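Local atomic coordinates of trans-4-hydroxy-L-proline dehydratase (Clostridioides difficile 70-100-2010, PDB entry 6VXC), a protein that catalyses the dehydration of trans-4-hydroxy-L-proline to (S)-1-pyrroline-5-carboxylate by glycyl radical chemistry, a step in anaerobic hydroxyproline degradation. Residues L722-F727 with H755-V760; S396-I401 with Q423-N428. One frame throughout, in Å; residues are numbered along the deposited sequence.

Both contacts close beta-alpha-beta units of one mixed five-stranded sheet, and they follow one another along the chain without nesting or crossing. Interaction 2 comes first: strand 396-401 leads through helix 407-418 to strand 426-428, its parallel neighbour. Some three hundred residues later, interaction 1 joins strand 724-726 to strand 755-759 across helix 734-750. The two pairs, with centres about 11 Å apart, meet where strands 426-428 and 755-759 run antiparallel, with a probable hydrogen bond from Phe426 N to Ile756 O and the rings of His755 and Tyr427 in contact. Thus the C-terminal glycine radical region is tied to the pyruvate formate lyase-like part.

Interaction 1: L722-F727 with H755-V760; sequences LLNQRF and HIQFNV
Leu723 and Gln725 alternate with Gln757 and Asn759 in the backbone ladder of a right-handed beta-alpha-beta unit, whose parallel strands 724-726 and 755-759 are joined through helix 734-750. Gln757 N donates to Leu723 O, Gln725 N to Gln757 O at 3.0 Å, Asn759 N to Gln725 O at 2.9 Å, and Phe727 N to Asn759 O. Gln725 O also receives a CA-H...O contact from Phe758 CA at 3.1 Å. A side chain extends the ladder at its start: Leu723 N donates to His755 ND1 over 3.0 Å at 168°, entering the imidazole edge in the ring plane. Apolar packing includes Leu723 CD2 alongside Ile756 CD1 at 3.9 Å, and Gln725 CG against that same methyl. The Phe727 and Phe758 rings meet obliquely, planes at 44°, and Phe809 stacks on Phe727. Beyond the strands, Arg726, extended from CG to NE, reaches a salt bridge with Glu806, and Asn759 OD1 accepts from Arg782 N, which ties the pair to the C-terminal residues and to strand 780-782. The side chain of Leu722 comes within about 4 Å of that of Cys454, the probable radical cysteine, so the start of the unit adjoins the active site. The bend of Gln725 at chi2 (-67°) turns its amide back over its own strand, where NE2 donates to a lone pair of Asn724 O at 2.9 Å.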
ATOM      1  N   LEU A 722      10.247  -1.282  -6.742  1.00  9.69           N
ATOM      2  CA  LEU A 722       9.167  -1.195  -7.716  1.00 10.11           C
ATOM      3  C   LEU A 722       9.731  -0.868  -9.098  1.00  9.52           C
ATOM      4  O   LEU A 722      10.380   0.165  -9.277  1.00 10.62           O
ATOM      5  CB  LEU A 722       8.161  -0.137  -7.280  1.00  9.40           C
ATOM      6  CG  LEU A 722       6.822  -0.155  -8.005  1.00  9.67           C
ATOM      7  CD1 LEU A 722       5.777   0.495  -7.100  1.00 10.48           C
ATOM      8  CD2 LEU A 722       6.901   0.550  -9.337  1.00 11.20           C
ATOM      9  N   LEU A 723       9.468  -1.724 -10.079  1.00  9.89           N
ATOM     10  CA  LEU A 723       9.913  -1.481 -11.452  1.00  7.83           C
ATOM     11  C   LEU A 723       8.723  -1.490 -12.404  1.00  9.63           C
ATOM     12  O   LEU A 723       8.079  -2.527 -12.574  1.00 10.86           O
ATOM     13  CB  LEU A 723      10.954  -2.515 -11.899  1.00  9.05           C
ATOM     14  CG  LEU A 723      11.388  -2.419 -13.382  1.00  9.48           C
ATOM     15  CD1 LEU A 723      11.975  -1.047 -13.693  1.00  9.12           C
ATOM     16  CD2 LEU A 723      12.397  -3.495 -13.749  1.00  8.63           C
ATOM     17  N   ASN A 724       8.467  -0.343 -13.052  1.00  9.64           N
ATOM     18  CA  ASN A 724       7.525  -0.217 -14.162  1.00  9.67           C
ATOM     19  C   ASN A 724       8.245  -0.417 -15.488  1.00  9.40           C
ATOM     20  O   ASN A 724       9.323   0.138 -15.706  1.00 11.25           O
ATOM     21  CB  ASN A 724       6.884   1.169 -14.218  1.00  9.36           C
ATOM     22  CG  ASN A 724       5.754   1.345 -13.261  1.00 10.87           C
ATOM     23  OD1 ASN A 724       5.717   2.323 -12.497  1.00 16.54           O
ATOM     24  ND2 ASN A 724       4.829   0.413 -13.272  1.00 10.61           N
ATOM     25  N   GLN A 725       7.637  -1.198 -16.377  1.00 10.04           N
ATOM     26  CA  GLN A 725       8.057  -1.281 -17.770  1.00  8.08           C
ATOM     27  C   GLN A 725       6.822  -1.213 -18.655  1.00 10.19           C
ATOM     28  O   GLN A 725       5.714  -1.546 -18.228  1.00 12.00           O
ATOM     29  CB  GLN A 725       8.870  -2.553 -18.060  1.00  9.99           C
ATOM     30  CG  GLN A 725      10.343  -2.530 -17.571  1.00  8.57           C
ATOM     31  CD  GLN A 725      11.205  -1.511 -18.312  1.00  9.70           C
ATOM     32  OE1 GLN A 725      11.667  -1.769 -19.420  1.00 11.90           O
ATOM     33  NE2 GLN A 725      11.436  -0.356 -17.693  1.00 12.05           N
ATOM     34  N   ARG A 726       7.025  -0.751 -19.883  1.00 11.21           N
ATOM     35  CA  ARG A 726       5.949  -0.496 -20.827  1.00 12.04           C
ATOM     36  C   ARG A 726       6.333  -1.050 -22.193  1.00 11.99           C
ATOM     37  O   ARG A 726       7.465  -0.862 -22.640  1.00 15.19           O
ATOM     38  CB  ARG A 726       5.662   1.006 -20.910  1.00 13.68           C
ATOM     39  CG  ARG A 726       4.766   1.393 -22.036  1.00 13.93           C
ATOM     40  CD  ARG A 726       4.770   2.885 -22.261  1.00 13.98           C
ATOM     41  NE  ARG A 726       4.158   3.181 -23.547  1.00 14.69           N
ATOM     42  CZ  ARG A 726       4.129   4.375 -24.120  1.00 17.13           C
ATOM     43  NH1 ARG A 726       4.681   5.425 -23.528  1.00 15.81           N
ATOM     44  NH2 ARG A 726       3.534   4.508 -25.297  1.00 21.58           N
ATOM     45  N   PHE A 727       5.394  -1.719 -22.859  1.00 14.72           N
ATOM     46  CA  PHE A 727       5.642  -2.324 -24.161  1.00 14.39           C
ATOM     47  C   PHE A 727       4.693  -1.768 -25.210  1.00 13.66           C
ATOM     48  O   PHE A 727       3.513  -1.534 -24.938  1.00 13.79           O
ATOM     49  CB  PHE A 727       5.471  -3.836 -24.123  1.00 13.07           C
ATOM     50  CG  PHE A 727       6.494  -4.518 -23.303  1.00 18.08           C
ATOM     51  CD1 PHE A 727       7.822  -4.483 -23.669  1.00 21.51           C
ATOM     52  CD2 PHE A 727       6.130  -5.214 -22.168  1.00 23.95           C
ATOM     53  CE1 PHE A 727       8.773  -5.100 -22.894  1.00 22.05           C
ATOM     54  CE2 PHE A 727       7.080  -5.844 -21.406  1.00 23.75           C
ATOM     55  CZ  PHE A 727       8.398  -5.776 -21.767  1.00 20.22           C
ATOM     56  N   HIS A 755      10.591  -7.270  -8.426  1.00  9.47           N
ATOM     57  CA  HIS A 755       9.251  -6.972  -8.903  1.00  8.56           C
ATOM     58  C   HIS A 755       9.320  -6.359 -10.293  1.00  8.49           C
ATOM     59  O   HIS A 755      10.235  -5.595 -10.597  1.00 11.09           O
ATOM     60  CB  HIS A 755       8.550  -6.003  -7.944  1.00  9.21           C
ATOM     61  CG  HIS A 755       7.452  -5.209  -8.576  1.00  8.19           C
ATOM     62  ND1 HIS A 755       7.664  -3.999  -9.204  1.00  9.63           N
ATOM     63  CD2 HIS A 755       6.126  -5.457  -8.673  1.00  8.32           C
ATOM     64  CE1 HIS A 755       6.512  -3.530  -9.651  1.00  8.33           C
ATOM     65  NE2 HIS A 755       5.562  -4.398  -9.341  1.00  8.58           N
ATOM     66  N   ILE A 756       8.319  -6.665 -11.117  1.00  9.67           N
ATOM     67  CA  ILE A 756       8.127  -5.970 -12.382  1.00  9.05           C
ATOM     68  C   ILE A 756       6.640  -5.998 -12.721  1.00  9.24           C
ATOM     69  O   ILE A 756       5.933  -6.966 -12.417  1.00  9.23           O
ATOM     70  CB  ILE A 756       9.019  -6.581 -13.499  1.00 10.35           C
ATOM     71  CG1 ILE A 756       9.086  -5.680 -14.744  1.00  9.15           C
ATOM     72  CG2 ILE A 756       8.583  -7.992 -13.879  1.00  8.23           C
ATOM     73  CD1 ILE A 756      10.194  -6.093 -15.691  1.00  8.84           C
ATOM     74  N   GLN A 757       6.171  -4.926 -13.361  1.00  9.97           N
ATOM     75  CA  GLN A 757       4.783  -4.819 -13.794  1.00  9.28           C
ATOM     76  C   GLN A 757       4.749  -4.011 -15.093  1.00 11.02           C
ATOM     77  O   GLN A 757       5.620  -3.177 -15.330  1.00 10.79           O
ATOM     78  CB  GLN A 757       3.919  -4.157 -12.729  1.00  8.70           C
ATOM     79  CG  GLN A 757       4.320  -2.726 -12.437  1.00  9.15           C
ATOM     80  CD  GLN A 757       3.680  -2.187 -11.163  1.00  9.72           C
ATOM     81  OE1 GLN A 757       3.345  -2.950 -10.251  1.00 12.62           O
ATOM     82  NE2 GLN A 757       3.459  -0.877 -11.118  1.00 10.67           N
ATOM     83  N   PHE A 758       3.727  -4.241 -15.921  1.00 11.23           N
ATOM     84  CA  PHE A 758       3.726  -3.769 -17.305  1.00 11.24           C
ATOM     85  C   PHE A 758       2.528  -2.875 -17.627  1.00  9.62           C
ATOM     86  O   PHE A 758       1.396  -3.151 -17.221  1.00 11.87           O
ATOM     87  CB  PHE A 758       3.731  -4.953 -18.288  1.00  8.96           C
ATOM     88  CG  PHE A 758       4.878  -5.904 -18.090  1.00 10.46           C
ATOM     89  CD1 PHE A 758       6.196  -5.465 -18.235  1.00  9.40           C
ATOM     90  CD2 PHE A 758       4.645  -7.238 -17.759  1.00 10.87           C
ATOM     91  CE1 PHE A 758       7.260  -6.346 -18.054  1.00 11.46           C
ATOM     92  CE2 PHE A 758       5.703  -8.130 -17.570  1.00 12.43           C
ATOM     93  CZ  PHE A 758       7.018  -7.681 -17.724  1.00 11.20           C
ATOM     94  N   ASN A 759       2.799  -1.806 -18.365  1.00 11.16           N
ATOM     95  CA  ASN A 759       1.801  -1.116 -19.167  1.00 11.56           C
ATOM     96  C   ASN A 759       1.887  -1.614 -20.609  1.00  9.63           C
ATOM     97  O   ASN A 759       2.981  -1.834 -21.131  1.00 12.27           O
ATOM     98  CB  ASN A 759       1.995   0.403 -19.136  1.00  8.98           C
ATOM     99  CG  ASN A 759       1.163   1.080 -18.061  1.00  9.20           C
ATOM    100  OD1 ASN A 759      -0.036   0.827 -17.931  1.00 13.17           O
ATOM    101  ND2 ASN A 759       1.788   1.965 -17.303  1.00  8.76           N
ATOM    102  N   VAL A 760       0.729  -1.804 -21.239  1.00 10.79           N
ATOM    103  CA  VAL A 760       0.656  -2.102 -22.667  1.00 10.45           C
ATOM    104  C   VAL A 760      -0.491  -1.291 -23.250  1.00 14.85           C
ATOM    105  O   VAL A 760      -1.634  -1.759 -23.287  1.00 18.19           O
ATOM    106  CB  VAL A 760       0.441  -3.605 -22.912  1.00 12.08           C
ATOM    107  CG1 VAL A 760       0.437  -3.931 -24.440  1.00 12.67           C
ATOM    108  CG2 VAL A 760       1.462  -4.424 -22.170  1.00 13.83           C
TER

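Interaction 2: S396-I401 with Q423-N428; sequences SSNVQI and QPAFYN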
ATOM      1  N   SER A 396      -6.026  -5.622  -5.508  1.00 10.82           N
ATOM      2  CA  SER A 396      -4.819  -5.602  -6.319  1.00 11.39           C
ATOM      3  C   SER A 396      -4.349  -7.050  -6.431  1.00 11.72           C
ATOM      4  O   SER A 396      -3.685  -7.575  -5.528  1.00 11.16           O
ATOM      5  CB  SER A 396      -3.789  -4.672  -5.677  1.00 13.36           C
ATOM      6  OG  SER A 396      -2.596  -4.589  -6.415  1.00 17.74           O
ATOM      7  N   SER A 397      -4.719  -7.710  -7.541  1.00 11.15           N
ATOM      8  CA  SER A 397      -4.544  -9.153  -7.709  1.00 10.12           C
ATOM      9  C   SER A 397      -3.248  -9.425  -8.473  1.00  9.49           C
ATOM     10  O   SER A 397      -3.150  -9.141  -9.672  1.00 11.08           O
ATOM     11  CB  SER A 397      -5.745  -9.764  -8.433  1.00  8.89           C
ATOM     12  OG  SER A 397      -5.554 -11.160  -8.622  1.00 11.46           O
ATOM     13  N   ASN A 398      -2.266  -9.989  -7.783  1.00 11.38           N
ATOM     14  CA  ASN A 398      -0.918 -10.149  -8.316  1.00  9.31           C
ATOM     15  C   ASN A 398      -0.472 -11.597  -8.183  1.00  8.94           C
ATOM     16  O   ASN A 398      -1.120 -12.410  -7.519  1.00 12.29           O
ATOM     17  CB  ASN A 398       0.056  -9.217  -7.587  1.00  7.59           C
ATOM     18  CG  ASN A 398      -0.368  -7.793  -7.691  1.00  8.28           C
ATOM     19  OD1 ASN A 398      -0.513  -7.275  -8.786  1.00 12.07           O
ATOM     20  ND2 ASN A 398      -0.651  -7.177  -6.577  1.00 11.38           N
ATOM     21  N   VAL A 399       0.691 -11.900  -8.763  1.00 10.28           N
ATOM     22  CA  VAL A 399       1.228 -13.252  -8.759  1.00 10.71           C
ATOM     23  C   VAL A 399       2.642 -13.254  -8.187  1.00 10.64           C
ATOM     24  O   VAL A 399       3.406 -12.302  -8.370  1.00 10.14           O
ATOM     25  CB  VAL A 399       1.195 -13.869 -10.179  1.00  9.63           C
ATOM     26  CG1 VAL A 399      -0.250 -13.915 -10.674  1.00  8.38           C
ATOM     27  CG2 VAL A 399       2.104 -13.127 -11.156  1.00  8.09           C
ATOM     28  N   GLN A 400       2.944 -14.302  -7.427  1.00 13.29           N
ATOM     29  CA  GLN A 400       4.298 -14.651  -7.028  1.00 10.79           C
ATOM     30  C   GLN A 400       4.822 -15.713  -7.985  1.00 11.17           C
ATOM     31  O   GLN A 400       4.215 -16.778  -8.139  1.00 12.03           O
ATOM     32  CB  GLN A 400       4.347 -15.165  -5.589  1.00 10.12           C
ATOM     33  CG  GLN A 400       4.609 -14.109  -4.529  1.00  7.13           C
ATOM     34  CD  GLN A 400       5.010 -14.722  -3.192  1.00  9.55           C
ATOM     35  OE1 GLN A 400       5.906 -15.564  -3.129  1.00 15.96           O
ATOM     36  NE2 GLN A 400       4.316 -14.334  -2.123  1.00 11.63           N
ATOM     37  N   ILE A 401       5.956 -15.429  -8.598  1.00 10.87           N
ATOM     38  CA  ILE A 401       6.593 -16.320  -9.545  1.00 10.89           C
ATOM     39  C   ILE A 401       7.848 -16.851  -8.878  1.00 11.15           C
ATOM     40  O   ILE A 401       8.709 -16.072  -8.466  1.00 11.87           O
ATOM     41  CB  ILE A 401       6.916 -15.595 -10.860  1.00 10.99           C
ATOM     42  CG1 ILE A 401       5.642 -15.009 -11.491  1.00 10.36           C
ATOM     43  CG2 ILE A 401       7.678 -16.513 -11.799  1.00 11.81           C
ATOM     44  CD1 ILE A 401       4.505 -16.002 -11.729  1.00 10.39           C
ATOM     45  N   GLN A 423      -2.792  -5.052 -14.004  1.00 11.22           N
ATOM     46  CA  GLN A 423      -2.755  -6.269 -13.185  1.00 11.28           C
ATOM     47  C   GLN A 423      -2.540  -7.478 -14.096  1.00  9.48           C
ATOM     48  O   GLN A 423      -2.938  -7.449 -15.248  1.00 12.24           O
ATOM     49  CB  GLN A 423      -4.064  -6.452 -12.383  1.00  9.25           C
ATOM     50  CG  GLN A 423      -4.367  -5.330 -11.407  1.00 12.40           C
ATOM     51  CD  GLN A 423      -5.539  -5.654 -10.483  1.00 13.73           C
ATOM     52  OE1 GLN A 423      -5.965  -6.807 -10.377  1.00 10.03           O
ATOM     53  NE2 GLN A 423      -6.048  -4.631  -9.789  1.00 13.48           N
ATOM     54  N   PRO A 424      -1.849  -8.515 -13.603  1.00  9.19           N
ATOM     55  CA  PRO A 424      -1.156  -8.594 -12.313  1.00  7.91           C
ATOM     56  C   PRO A 424       0.266  -8.051 -12.399  1.00 11.22           C
ATOM     57  O   PRO A 424       0.869  -8.098 -13.477  1.00  9.35           O
ATOM     58  CB  PRO A 424      -1.110 -10.101 -12.037  1.00  7.43           C
ATOM     59  CG  PRO A 424      -0.926 -10.684 -13.452  1.00 10.14           C
ATOM     60  CD  PRO A 424      -1.782  -9.791 -14.346  1.00  8.13           C
ATOM     61  N   ALA A 425       0.791  -7.558 -11.280  1.00  9.40           N
ATOM     62  CA  ALA A 425       2.222  -7.383 -11.154  1.00  7.87           C
ATOM     63  C   ALA A 425       2.855  -8.735 -10.826  1.00  9.85           C
ATOM     64  O   ALA A 425       2.185  -9.662 -10.364  1.00 11.32           O
ATOM     65  CB  ALA A 425       2.557  -6.366 -10.066  1.00  8.81           C
ATOM     66  N   PHE A 426       4.163  -8.821 -11.030  1.00 10.31           N
ATOM     67  CA  PHE A 426       4.927 -10.043 -10.820  1.00 10.47           C
ATOM     68  C   PHE A 426       5.940  -9.824  -9.702  1.00  8.76           C
ATOM     69  O   PHE A 426       6.685  -8.844  -9.730  1.00 12.07           O
ATOM     70  CB  PHE A 426       5.644 -10.464 -12.117  1.00  8.47           C
ATOM     71  CG  PHE A 426       4.713 -10.655 -13.302  1.00  8.18           C
ATOM     72  CD1 PHE A 426       4.318  -9.573 -14.075  1.00  8.79           C
ATOM     73  CD2 PHE A 426       4.251 -11.914 -13.642  1.00  6.34           C
ATOM     74  CE1 PHE A 426       3.463  -9.742 -15.165  1.00 11.17           C
ATOM     75  CE2 PHE A 426       3.404 -12.089 -14.721  1.00 11.14           C
ATOM     76  CZ  PHE A 426       3.001 -11.002 -15.485  1.00 10.97           C
ATOM     77  N   TYR A 427       5.988 -10.750  -8.742  1.00  9.88           N
ATOM     78  CA  TYR A 427       6.921 -10.706  -7.621  1.00  9.01           C
ATOM     79  C   TYR A 427       7.764 -11.973  -7.593  1.00  9.76           C
ATOM     80  O   TYR A 427       7.256 -13.066  -7.850  1.00 11.47           O
ATOM     81  CB  TYR A 427       6.197 -10.566  -6.266  1.00 10.08           C
ATOM     82  CG  TYR A 427       5.292  -9.364  -6.159  1.00 10.53           C
ATOM     83  CD1 TYR A 427       5.824  -8.093  -5.969  1.00  9.15           C
ATOM     84  CD2 TYR A 427       3.912  -9.506  -6.222  1.00  9.58           C
ATOM     85  CE1 TYR A 427       5.008  -6.980  -5.886  1.00 10.20           C
ATOM     86  CE2 TYR A 427       3.082  -8.408  -6.135  1.00 13.44           C
ATOM     87  CZ  TYR A 427       3.637  -7.143  -5.964  1.00 11.21           C
ATOM     88  OH  TYR A 427       2.808  -6.059  -5.869  1.00 14.11           O
ATOM     89  N   ASN A 428       9.040 -11.818  -7.237  1.00  8.70           N
ATOM     90  CA  ASN A 428      10.023 -12.904  -7.236  1.00 10.36           C
ATOM     91  C   ASN A 428       9.992 -13.618  -5.885  1.00 11.76           C
ATOM     92  O   ASN A 428      10.484 -13.093  -4.881  1.00 10.79           O
ATOM     93  CB  ASN A 428      11.413 -12.352  -7.540  1.00  8.44           C
ATOM     94  CG  ASN A 428      12.484 -13.431  -7.591  1.00 10.08           C
ATOM     95  OD1 ASN A 428      12.244 -14.576  -7.226  1.00 10.95           O
ATOM     96  ND2 ASN A 428      13.667 -13.068  -8.086  1.00  9.06           N
TER
HETATM   97  O   HOH W   1      11.243 -16.400  -9.816  1.00 11.67           O
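Val399 and Gln400 pair in parallel with Phe426 and Tyr427, the strand axes 30° apart, in a beta-alpha-beta unit closed through helix 407-418: Val399 N bonds Ala425 O, Tyr427 N Val399 O at 3.0 Å, and Ile401 N Tyr427 O at 2.8 Å. Before this ladder, where a cis peptide precedes Pro424, side chains take over. With CG beside the backbone N (chi1 -57°), the Asn398 amide is swung so that OD1 accepts Ala425 N at 2.8 Å, the donor tilted 24° from the carbonyl plane; ND2 donates to Ser396 OG and Asn362 OD1. Asn398 CB meets the Tyr427 ring edge at CE2, 3.5 Å away, the amide nearly perpendicular to that ring. Gln423 OE1 takes a weak bond from Ser397 N, and its NE2 bonds Pro395 O, holding both amide ends. On the face carrying Val399, Phe426 and Ile401, Val399 CG2 packs on Phe426 CD2 at 3.5 Å, with Ile401 CG1 at the same ring's edge. On the opposite face, Tyr427 OH hydrogen-bonds Asn362 ND2 and the backbone O of Cys454, the probable radical cysteine. Helix 407-418 covers Val399, Pro424 and Phe426, helix 378-390 meets Ser397 and Val399, strand 362-366 flanks strand 396-401, and strand 755-759 runs antiparallel beside 426-428.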